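Long-range contacts in ABC transporter ATP-binding protein (Sulfolobus tokodaii, PDB 2PJZ), which probably binds and hydrolyses ATP as the nucleotide-binding subunit of an ABC transporter, perhaps one that carries cobalt: residues T78-Y84 with R138-A142; G151-E157 with I179-E184; Y191-A196 with P207-S211. All blocks are in the same frame, centred on the assembly; numbering follows the deposited sequence.

Contact 1 (T78-Y84 with R138-A142); sequences TNLPEAY and RTSLA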
loop_
_atom_site.group_PDB
_atom_site.type_symbol
_atom_site.label_atom_id
_atom_site.label_comp_id
_atom_site.label_asym_id
_atom_site.label_seq_id
_atom_site.Cartn_x
_atom_site.Cartn_y
_atom_site.Cartn_z
ATOM N N THR A 78 -0.874 10.583 -0.477
ATOM C CA THR A 78 -0.994 9.381 0.353
ATOM C C THR A 78 -2.324 9.464 1.116
ATOM O O THR A 78 -2.864 10.556 1.347
ATOM C CB THR A 78 0.224 9.201 1.347
ATOM O OG1 THR A 78 0.094 7.982 2.116
ATOM C CG2 THR A 78 0.309 10.401 2.332
ATOM N N ASN A 79 -2.864 8.308 1.451
ATOM C CA ASN A 79 -4.039 8.249 2.344
ATOM C C ASN A 79 -3.654 8.030 3.788
ATOM O O ASN A 79 -4.533 7.827 4.626
ATOM C CB ASN A 79 -4.982 7.128 1.897
ATOM C CG ASN A 79 -4.417 5.728 2.167
ATOM O OD1 ASN A 79 -3.239 5.560 2.497
ATOM N ND2 ASN A 79 -5.285 4.717 2.065
ATOM N N LEU A 80 -2.346 8.090 4.100
ATOM C CA LEU A 80 -1.904 7.818 5.491
ATOM C C LEU A 80 -2.530 8.824 6.463
ATOM O O LEU A 80 -2.611 10.027 6.160
ATOM C CB LEU A 80 -0.376 7.870 5.641
ATOM C CG LEU A 80 0.393 6.655 5.116
ATOM C CD1 LEU A 80 1.874 7.097 4.927
ATOM C CD2 LEU A 80 0.301 5.435 6.043
ATOM N N PRO A 81 -2.960 8.338 7.637
ATOM C CA PRO A 81 -3.676 9.229 8.562
ATOM C C PRO A 81 -2.832 10.448 8.962
ATOM O O PRO A 81 -3.381 11.520 9.174
ATOM C CB PRO A 81 -3.960 8.340 9.784
ATOM C CG PRO A 81 -3.868 6.968 9.313
ATOM C CD PRO A 81 -2.847 6.966 8.152
ATOM N N GLU A 82 -1.510 10.279 9.021
ATOM C CA GLU A 82 -0.566 11.364 9.373
ATOM C C GLU A 82 -0.669 12.587 8.431
ATOM O O GLU A 82 -0.318 13.718 8.812
ATOM C CB GLU A 82 0.879 10.841 9.352
ATOM C CG GLU A 82 1.267 9.869 10.472
ATOM C CD GLU A 82 0.983 8.398 10.172
ATOM O OE1 GLU A 82 0.188 8.039 9.257
ATOM O OE2 GLU A 82 1.555 7.571 10.904
ATOM N N ALA A 83 -1.150 12.365 7.210
ATOM C CA ALA A 83 -1.311 13.464 6.222
ATOM C C ALA A 83 -2.559 14.332 6.466
ATOM O O ALA A 83 -2.741 15.364 5.810
ATOM C CB ALA A 83 -1.307 12.899 4.767
ATOM N N TYR A 84 -3.426 13.911 7.391
ATOM C CA TYR A 84 -4.728 14.552 7.579
ATOM C C TYR A 84 -4.970 14.863 9.040
ATOM O O TYR A 84 -4.510 14.144 9.921
ATOM C CB TYR A 84 -5.845 13.678 7.018
ATOM C CG TYR A 84 -5.571 13.307 5.581
ATOM C CD1 TYR A 84 -5.827 14.217 4.549
ATOM C CD2 TYR A 84 -4.991 12.079 5.257
ATOM C CE1 TYR A 84 -5.554 13.896 3.228
ATOM C CE2 TYR A 84 -4.710 11.744 3.918
ATOM C CZ TYR A 84 -5.006 12.664 2.915
ATOM O OH TYR A 84 -4.739 12.375 1.600
ATOM N N ARG A 138 -10.016 9.219 3.461
ATOM C CA ARG A 138 -8.589 9.494 3.227
ATOM C C ARG A 138 -8.103 9.025 1.841
ATOM O O ARG A 138 -7.326 9.725 1.156
ATOM C CB ARG A 138 -7.740 8.877 4.363
ATOM C CG ARG A 138 -7.813 9.706 5.667
ATOM C CD ARG A 138 -6.932 9.090 6.790
ATOM N NE ARG A 138 -7.545 7.905 7.409
ATOM C CZ ARG A 138 -7.139 6.649 7.226
ATOM N NH1 ARG A 138 -6.088 6.354 6.453
ATOM N NH2 ARG A 138 -7.781 5.666 7.849
ATOM N N THR A 139 -8.560 7.858 1.411
ATOM C CA THR A 139 -8.244 7.391 0.053
ATOM C C THR A 139 -8.860 8.331 -1.006
ATOM O O THR A 139 -8.212 8.697 -1.999
ATOM C CB THR A 139 -8.660 5.915 -0.155
ATOM O OG1 THR A 139 -7.928 5.081 0.755
ATOM C CG2 THR A 139 -8.334 5.452 -1.585
ATOM N N SER A 140 -10.094 8.760 -0.770
ATOM C CA SER A 140 -10.767 9.676 -1.676
ATOM C C SER A 140 -10.026 11.021 -1.738
ATOM O O SER A 140 -9.807 11.562 -2.823
ATOM C CB SER A 140 -12.241 9.852 -1.255
ATOM O OG SER A 140 -12.935 8.635 -1.401
ATOM N N LEU A 141 -9.620 11.553 -0.593
ATOM C CA LEU A 141 -8.780 12.773 -0.582
ATOM C C LEU A 141 -7.468 12.599 -1.396
ATOM O O LEU A 141 -7.071 13.492 -2.170
ATOM C CB LEU A 141 -8.437 13.164 0.856
ATOM C CG LEU A 141 -9.586 13.732 1.709
ATOM C CD1 LEU A 141 -9.207 13.637 3.173
ATOM C CD2 LEU A 141 -9.925 15.194 1.336
ATOM N N ALA A 142 -6.800 11.469 -1.191
ATOM C CA ALA A 142 -5.560 11.189 -1.932
ATOM C C ALA A 142 -5.818 11.193 -3.459
ATOM O O ALA A 142 -5.043 11.768 -4.225
ATOM C CB ALA A 142 -4.959 9.874 -1.489
#
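The CA atoms of Asn79 and Arg138 come within 4.8 Å where the loop leaving strand 76-78 runs past helix 131-144, which begins in the LSAGQ signature sequence of the ABC family; the loop probably corresponds to the Q-loop. Arg138 makes the largest contribution. Its chain bends about the CG-CD bond (chi3 -76°), which turns NH1 onto the backbone of Asn79: Arg138 NH1 donates to Asn79 O at 2.8 Å, with the oxygen close to the guanidinium plane. Pro81 CG packs over one face of that group, 3.7 Å from Arg138 NH1, and Arg138 NE donates to Ser134 OG. The Asn79 side chain lies alongside Thr139, and Asn79 ND2 gives an in-plane bond to Thr139 OG1 at 3.0 Å, with an angle at the hydrogen of 164°. Because OD1 takes the backbone N of Asp153, both ends of the amide are used and its orientation is fixed. The Tyr84 ring lies obliquely against Arg138 and Leu141, with CD2 3.7 Å from Arg138 CG and CE1 3.7 Å from Leu141 CD1. Ala142 CB sits 3.6 Å from Thr78 O, the same oxygen that takes the proton of Tyr84 OH, in its carbonyl plane, at 2.6 Å.

Contact 2 (G151-E157 with I179-E184); sequences GLDEPFE and ILVTHE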
loop_
_atom_site.group_PDB
_atom_site.type_symbol
_atom_site.label_atom_id
_atom_site.label_comp_id
_atom_site.label_asym_id
_atom_site.label_seq_id
_atom_site.Cartn_x
_atom_site.Cartn_y
_atom_site.Cartn_z
ATOM N N GLY A 151 0.823 6.693 -2.541
ATOM C CA GLY A 151 1.185 5.665 -1.569
ATOM C C GLY A 151 -0.080 5.358 -0.802
ATOM O O GLY A 151 -0.586 6.194 -0.054
ATOM N N LEU A 152 -0.614 4.164 -0.998
ATOM C CA LEU A 152 -1.873 3.837 -0.360
ATOM C C LEU A 152 -1.694 2.752 0.695
ATOM O O LEU A 152 -1.214 1.667 0.404
ATOM C CB LEU A 152 -2.921 3.448 -1.395
ATOM C CG LEU A 152 -3.300 4.530 -2.386
ATOM C CD1 LEU A 152 -4.233 3.952 -3.457
ATOM C CD2 LEU A 152 -3.965 5.719 -1.658
ATOM N N ASP A 153 -2.050 3.083 1.929
ATOM C CA ASP A 153 -1.996 2.105 3.028
ATOM C C ASP A 153 -3.375 1.431 3.233
ATOM O O ASP A 153 -4.389 2.104 3.458
ATOM C CB ASP A 153 -1.563 2.802 4.307
ATOM C CG ASP A 153 -1.337 1.828 5.462
ATOM O OD1 ASP A 153 -0.915 0.680 5.222
ATOM O OD2 ASP A 153 -1.615 2.227 6.595
ATOM N N GLU A 154 -3.397 0.108 3.172
ATOM C CA GLU A 154 -4.587 -0.700 3.556
ATOM C C GLU A 154 -5.916 -0.058 3.192
ATOM O O GLU A 154 -6.749 0.190 4.093
ATOM C CB GLU A 154 -4.577 -0.980 5.071
ATOM C CG GLU A 154 -3.437 -1.856 5.504
ATOM C CD GLU A 154 -3.660 -3.332 5.180
ATOM O OE1 GLU A 154 -4.620 -3.688 4.444
ATOM O OE2 GLU A 154 -2.834 -4.124 5.669
ATOM N N PRO A 155 -6.144 0.222 1.894
ATOM C CA PRO A 155 -7.335 1.013 1.566
ATOM C C PRO A 155 -8.659 0.234 1.735
ATOM O O PRO A 155 -9.718 0.822 1.621
ATOM C CB PRO A 155 -7.121 1.393 0.096
ATOM C CG PRO A 155 -6.215 0.325 -0.458
ATOM C CD PRO A 155 -5.346 -0.133 0.693
ATOM N N PHE A 156 -8.572 -1.057 2.046
ATOM C CA PHE A 156 -9.756 -1.930 2.041
ATOM C C PHE A 156 -10.096 -2.451 3.427
ATOM O O PHE A 156 -11.133 -3.101 3.615
ATOM C CB PHE A 156 -9.541 -3.135 1.123
ATOM C CG PHE A 156 -8.994 -2.790 -0.238
ATOM C CD1 PHE A 156 -9.781 -2.149 -1.180
ATOM C CD2 PHE A 156 -7.691 -3.158 -0.583
ATOM C CE1 PHE A 156 -9.283 -1.847 -2.447
ATOM C CE2 PHE A 156 -7.183 -2.867 -1.844
ATOM C CZ PHE A 156 -7.983 -2.209 -2.773
ATOM N N GLU A 157 -9.236 -2.178 4.397
ATOM C CA GLU A 157 -9.416 -2.750 5.722
ATOM C C GLU A 157 -10.587 -2.072 6.423
ATOM O O GLU A 157 -10.724 -0.863 6.364
ATOM C CB GLU A 157 -8.117 -2.666 6.520
ATOM C CG GLU A 157 -8.166 -3.381 7.848
ATOM C CD GLU A 157 -6.790 -3.763 8.381
ATOM O OE1 GLU A 157 -5.769 -3.183 7.947
ATOM O OE2 GLU A 157 -6.736 -4.658 9.251
ATOM N N ILE A 179 2.291 2.807 -4.921
ATOM C CA ILE A 179 2.485 1.604 -4.119
ATOM C C ILE A 179 1.245 1.482 -3.275
ATOM O O ILE A 179 0.806 2.451 -2.657
ATOM C CB ILE A 179 3.752 1.712 -3.210
ATOM C CG1 ILE A 179 5.034 1.650 -4.059
ATOM C CG2 ILE A 179 3.781 0.539 -2.151
ATOM C CD1 ILE A 179 6.278 2.106 -3.261
ATOM N N LEU A 180 0.664 0.281 -3.259
ATOM C CA LEU A 180 -0.489 -0.004 -2.430
ATOM C C LEU A 180 -0.027 -1.081 -1.466
ATOM O O LEU A 180 0.463 -2.096 -1.910
ATOM C CB LEU A 180 -1.636 -0.557 -3.291
ATOM C CG LEU A 180 -3.002 -0.791 -2.619
ATOM C CD1 LEU A 180 -4.130 -0.824 -3.676
ATOM C CD2 LEU A 180 -3.022 -2.092 -1.781
ATOM N N VAL A 181 -0.190 -0.877 -0.158
ATOM C CA VAL A 181 0.211 -1.915 0.775
ATOM C C VAL A 181 -0.990 -2.553 1.470
ATOM O O VAL A 181 -1.925 -1.861 1.841
ATOM C CB VAL A 181 1.269 -1.442 1.840
ATOM C CG1 VAL A 181 2.428 -0.675 1.175
ATOM C CG2 VAL A 181 0.647 -0.610 2.927
ATOM N N THR A 182 -0.929 -3.876 1.656
ATOM C CA THR A 182 -2.040 -4.610 2.280
ATOM C C THR A 182 -1.632 -5.962 2.813
ATOM O O THR A 182 -0.694 -6.597 2.293
ATOM C CB THR A 182 -3.237 -4.790 1.295
ATOM O OG1 THR A 182 -4.362 -5.338 2.010
ATOM C CG2 THR A 182 -2.843 -5.717 0.123
ATOM N N HIS A 183 -2.351 -6.416 3.852
ATOM C CA HIS A 183 -2.176 -7.769 4.367
ATOM C C HIS A 183 -3.343 -8.673 3.891
ATOM O O HIS A 183 -3.332 -9.888 4.119
ATOM C CB HIS A 183 -2.094 -7.753 5.909
ATOM C CG HIS A 183 -3.392 -7.438 6.585
ATOM N ND1 HIS A 183 -4.270 -8.418 6.998
ATOM C CD2 HIS A 183 -3.961 -6.257 6.932
ATOM C CE1 HIS A 183 -5.327 -7.859 7.558
ATOM N NE2 HIS A 183 -5.171 -6.550 7.530
ATOM N N GLU A 184 -4.334 -8.053 3.258
ATOM C CA GLU A 184 -5.590 -8.706 2.863
ATOM C C GLU A 184 -5.554 -9.369 1.487
ATOM O O GLU A 184 -5.380 -8.718 0.475
ATOM C CB GLU A 184 -6.734 -7.693 2.903
ATOM C CG GLU A 184 -6.734 -6.922 4.190
ATOM C CD GLU A 184 -8.003 -6.174 4.397
ATOM O OE1 GLU A 184 -8.257 -5.233 3.622
ATOM O OE2 GLU A 184 -8.731 -6.517 5.355
HETATM O O HOH W 1 -6.454 -3.299 2.803
#
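Strand 149-153, which has the sequence of a Walker B strand, lies parallel to strand 177-182 in the central sheet, and the segments 151-157 and 179-184 meet along their ends and in the loops beyond. The axes of residues 151-153 and 179-182 run 12° apart. Three backbone bonds, each of 2.8 Å, form the ladder: Leu152 N to Ile179 O, Val181 N to Leu152 O, and Glu154 N to Val181 O. On one face Leu180 packs against the loop, its CD2 3.9 Å from Pro155 CD, while its CD1 reaches the Phe156 ring. On the other, Asp153 bonds Thr44 of the probable P-loop, with a sulfate about 5 Å from its side chain.

Past the strands the chemistry turns polar. A bend at chi2 (-77°) curls the Glu154 carboxylate across Thr182, whose OG1 donates to Glu154 OE1 at 3.0 Å from above the carboxylate plane. Thr182 OG1 also accepts from Glu184 N, closing an ST turn. A water donates to both Glu154 OE1 and Glu184 OE1, at 2.8 Å from the latter, and accepts from Phe156 N; Glu184 OE1 also forms a salt bridge with Arg164. With Glu154 cut back to an alanine, the Thr182 hydroxyl is likely to lose its carboxylate partner and the water one of its two acceptors, breaking its link to this side chain. Glu157 OE2, meanwhile, lies close to the His183 ring plane, and His183 NE2 meets it from above the carboxylate plane, 3.0 Å away, with an angle of 158°. An acidic pair at the end of a Walker B strand, leading into a probable D-loop, beside a histidine in the position of the H-loop switch, is the arrangement typical of ABC ATPases.

Contact 3 (Y191-A196 with P207-S211); sequences YKEYKA and PISVS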
loop_
_atom_site.group_PDB
_atom_site.type_symbol
_atom_site.label_atom_id
_atom_site.label_comp_id
_atom_site.label_asym_id
_atom_site.label_seq_id
_atom_site.Cartn_x
_atom_site.Cartn_y
_atom_site.Cartn_z
ATOM N N TYR A 191 -7.127 -7.078 -8.761
ATOM C CA TYR A 191 -5.858 -6.461 -9.142
ATOM C C TYR A 191 -4.953 -7.371 -9.947
ATOM O O TYR A 191 -3.740 -7.256 -9.858
ATOM C CB TYR A 191 -5.145 -5.902 -7.900
ATOM C CG TYR A 191 -5.871 -4.719 -7.342
ATOM C CD1 TYR A 191 -5.558 -3.421 -7.754
ATOM C CD2 TYR A 191 -6.929 -4.891 -6.440
ATOM C CE1 TYR A 191 -6.262 -2.325 -7.259
ATOM C CE2 TYR A 191 -7.631 -3.806 -5.950
ATOM C CZ TYR A 191 -7.288 -2.527 -6.353
ATOM O OH TYR A 191 -7.996 -1.462 -5.853
ATOM N N LYS A 192 -5.554 -8.221 -10.788
ATOM C CA LYS A 192 -4.828 -9.218 -11.588
ATOM C C LYS A 192 -3.818 -8.604 -12.526
ATOM O O LYS A 192 -2.752 -9.200 -12.772
ATOM C CB LYS A 192 -5.808 -10.081 -12.412
ATOM C CG LYS A 192 -6.847 -10.780 -11.584
ATOM C CD LYS A 192 -7.913 -11.492 -12.457
ATOM C CE LYS A 192 -8.717 -12.453 -11.585
ATOM N NZ LYS A 192 -9.599 -13.344 -12.422
ATOM N N GLU A 193 -4.116 -7.415 -13.033
ATOM C CA GLU A 193 -3.210 -6.782 -13.999
ATOM C C GLU A 193 -2.007 -6.094 -13.329
ATOM O O GLU A 193 -1.139 -5.513 -14.010
ATOM C CB GLU A 193 -3.988 -5.831 -14.940
ATOM C CG GLU A 193 -4.591 -4.562 -14.301
ATOM C CD GLU A 193 -5.945 -4.719 -13.574
ATOM O OE1 GLU A 193 -6.842 -3.877 -13.867
ATOM O OE2 GLU A 193 -6.108 -5.609 -12.697
ATOM N N TYR A 194 -1.931 -6.200 -12.003
ATOM C CA TYR A 194 -0.898 -5.477 -11.219
ATOM C C TYR A 194 0.224 -6.387 -10.824
ATOM O O TYR A 194 0.049 -7.598 -10.842
ATOM C CB TYR A 194 -1.519 -4.854 -9.971
ATOM C CG TYR A 194 -2.395 -3.699 -10.302
ATOM C CD1 TYR A 194 -2.229 -2.463 -9.690
ATOM C CD2 TYR A 194 -3.418 -3.842 -11.235
ATOM C CE1 TYR A 194 -3.074 -1.382 -10.036
ATOM C CE2 TYR A 194 -4.224 -2.797 -11.587
ATOM C CZ TYR A 194 -4.060 -1.576 -11.002
ATOM O OH TYR A 194 -4.920 -0.580 -11.405
ATOM N N LYS A 195 1.393 -5.815 -10.515
ATOM C CA LYS A 195 2.511 -6.578 -9.996
ATOM C C LYS A 195 2.491 -6.481 -8.467
ATOM O O LYS A 195 2.095 -5.436 -7.910
ATOM C CB LYS A 195 3.854 -6.027 -10.489
ATOM C CG LYS A 195 4.105 -6.165 -12.002
ATOM C CD LYS A 195 5.516 -5.682 -12.305
ATOM C CE LYS A 195 5.702 -5.426 -13.795
ATOM N NZ LYS A 195 6.685 -4.309 -13.920
ATOM N N ALA A 196 2.916 -7.571 -7.836
ATOM C CA ALA A 196 3.097 -7.669 -6.383
ATOM C C ALA A 196 4.523 -8.004 -5.927
ATOM O O ALA A 196 5.299 -8.731 -6.581
ATOM C CB ALA A 196 2.090 -8.717 -5.772
ATOM N N PRO A 207 9.318 -8.875 -8.529
ATOM C CA PRO A 207 7.870 -8.805 -8.645
ATOM C C PRO A 207 7.227 -10.138 -9.105
ATOM O O PRO A 207 7.923 -11.007 -9.607
ATOM C CB PRO A 207 7.668 -7.722 -9.705
ATOM C CG PRO A 207 8.848 -7.888 -10.603
ATOM C CD PRO A 207 9.991 -8.289 -9.706
ATOM N N ILE A 208 5.929 -10.277 -8.891
ATOM C CA ILE A 208 5.162 -11.378 -9.503
ATOM C C ILE A 208 3.834 -10.830 -9.989
ATOM O O ILE A 208 3.239 -9.948 -9.356
ATOM C CB ILE A 208 4.994 -12.594 -8.537
ATOM C CG1 ILE A 208 4.228 -13.744 -9.228
ATOM C CG2 ILE A 208 4.276 -12.203 -7.237
ATOM C CD1 ILE A 208 4.171 -15.014 -8.371
ATOM N N SER A 209 3.366 -11.305 -11.138
ATOM C CA SER A 209 2.046 -10.905 -11.607
ATOM C C SER A 209 0.985 -11.369 -10.602
ATOM O O SER A 209 1.001 -12.550 -10.190
ATOM C CB SER A 209 1.775 -11.556 -12.967
ATOM O OG SER A 209 0.410 -11.405 -13.303
ATOM N N VAL A 210 0.068 -10.479 -10.230
ATOM C CA VAL A 210 -1.037 -10.883 -9.356
ATOM C C VAL A 210 -1.929 -11.920 -10.086
ATOM O O VAL A 210 -2.396 -12.890 -9.482
ATOM C CB VAL A 210 -1.863 -9.700 -8.898
ATOM C CG1 VAL A 210 -3.091 -10.163 -8.200
ATOM C CG2 VAL A 210 -1.035 -8.835 -7.895
ATOM N N SER A 211 -2.113 -11.735 -11.389
ATOM C CA SER A 211 -2.892 -12.708 -12.184
ATOM C C SER A 211 -2.317 -14.100 -11.992
ATOM O O SER A 211 -3.064 -15.055 -11.745
ATOM C CB SER A 211 -2.922 -12.318 -13.681
ATOM O OG SER A 211 -3.608 -13.317 -14.442
#
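Val210 places CG1 anti to its amide nitrogen (chi1 171°) and CG2 anti to its carbonyl carbon, a setting that spreads the two methyls over the carbonyls of the turn from Tyr191 to Tyr194. The branch point itself comes nearest, Val210 CB lying 3.2 Å from Tyr191 O, and Val210 CG2 lies 3.4 Å from Tyr194 O. The same CG2 also meets Ala196 CB at 3.8 Å, so one small side chain is packed against both the turn and the strand that follows it.

The turn is of type I, closed by Tyr194 N on Tyr191 O, and it leads into strand 195-200, which pairs with strand 203-209 in a beta hairpin. Ala196 and Ile208 form a hydrogen-bonded antiparallel pair: Ala196 N donates to Ile208 O at 2.8 Å and Ile208 N to Ala196 O at 2.9 Å. Their side chains share the face on which Val210 also lies against Ala196. The next pair, Lys195 with Ser209, is non-hydrogen-bonded, and beyond it Val210 N reaches Tyr194 O at 2.9 Å in a nearly straight bond (168°). Here the strand gives way to helix 210-214, with Ser209 at its N-cap position and OG weakly bonded to Glu212 N. A further, weak bond of 3.0 Å runs from Ser211 N to Lys192 O.

Across the hairpin, Lys195 lies beside Pro207, pointing the same way, with Lys195 CD 3.9 Å from Pro207 CB; the lysine NZ continues to a salt bridge with Glu31. No salt bridge links the two segments: their polar ties all run between backbone atoms, which implies that main-chain pairing and the fit of Val210 and Ala196, more than charge, hold the hairpin base to the turn.

In the fold
Contact 2 is the most central of the three, its centre about 4 Å from that of the chain, and it mixes sheet pairing with a polar cluster close to the probable nucleotide site. Contact 1 is also buried but joins a loop to a helix, chiefly through side chains; it touches contact 2 directly, since Thr78 and Asn79 bond to the backbone of strand 149-153. Contact 3 is only partly buried and lies at the edge of the same mixed sheet whose interior strands contact 2 joins, its centre about 24 Å from that of contact 1, beyond the centre of the chain. There main-chain bonds dominate. Phe156 packs against Tyr191, linking contacts 2 and 3, whereas contacts 1 and 3 do not touch.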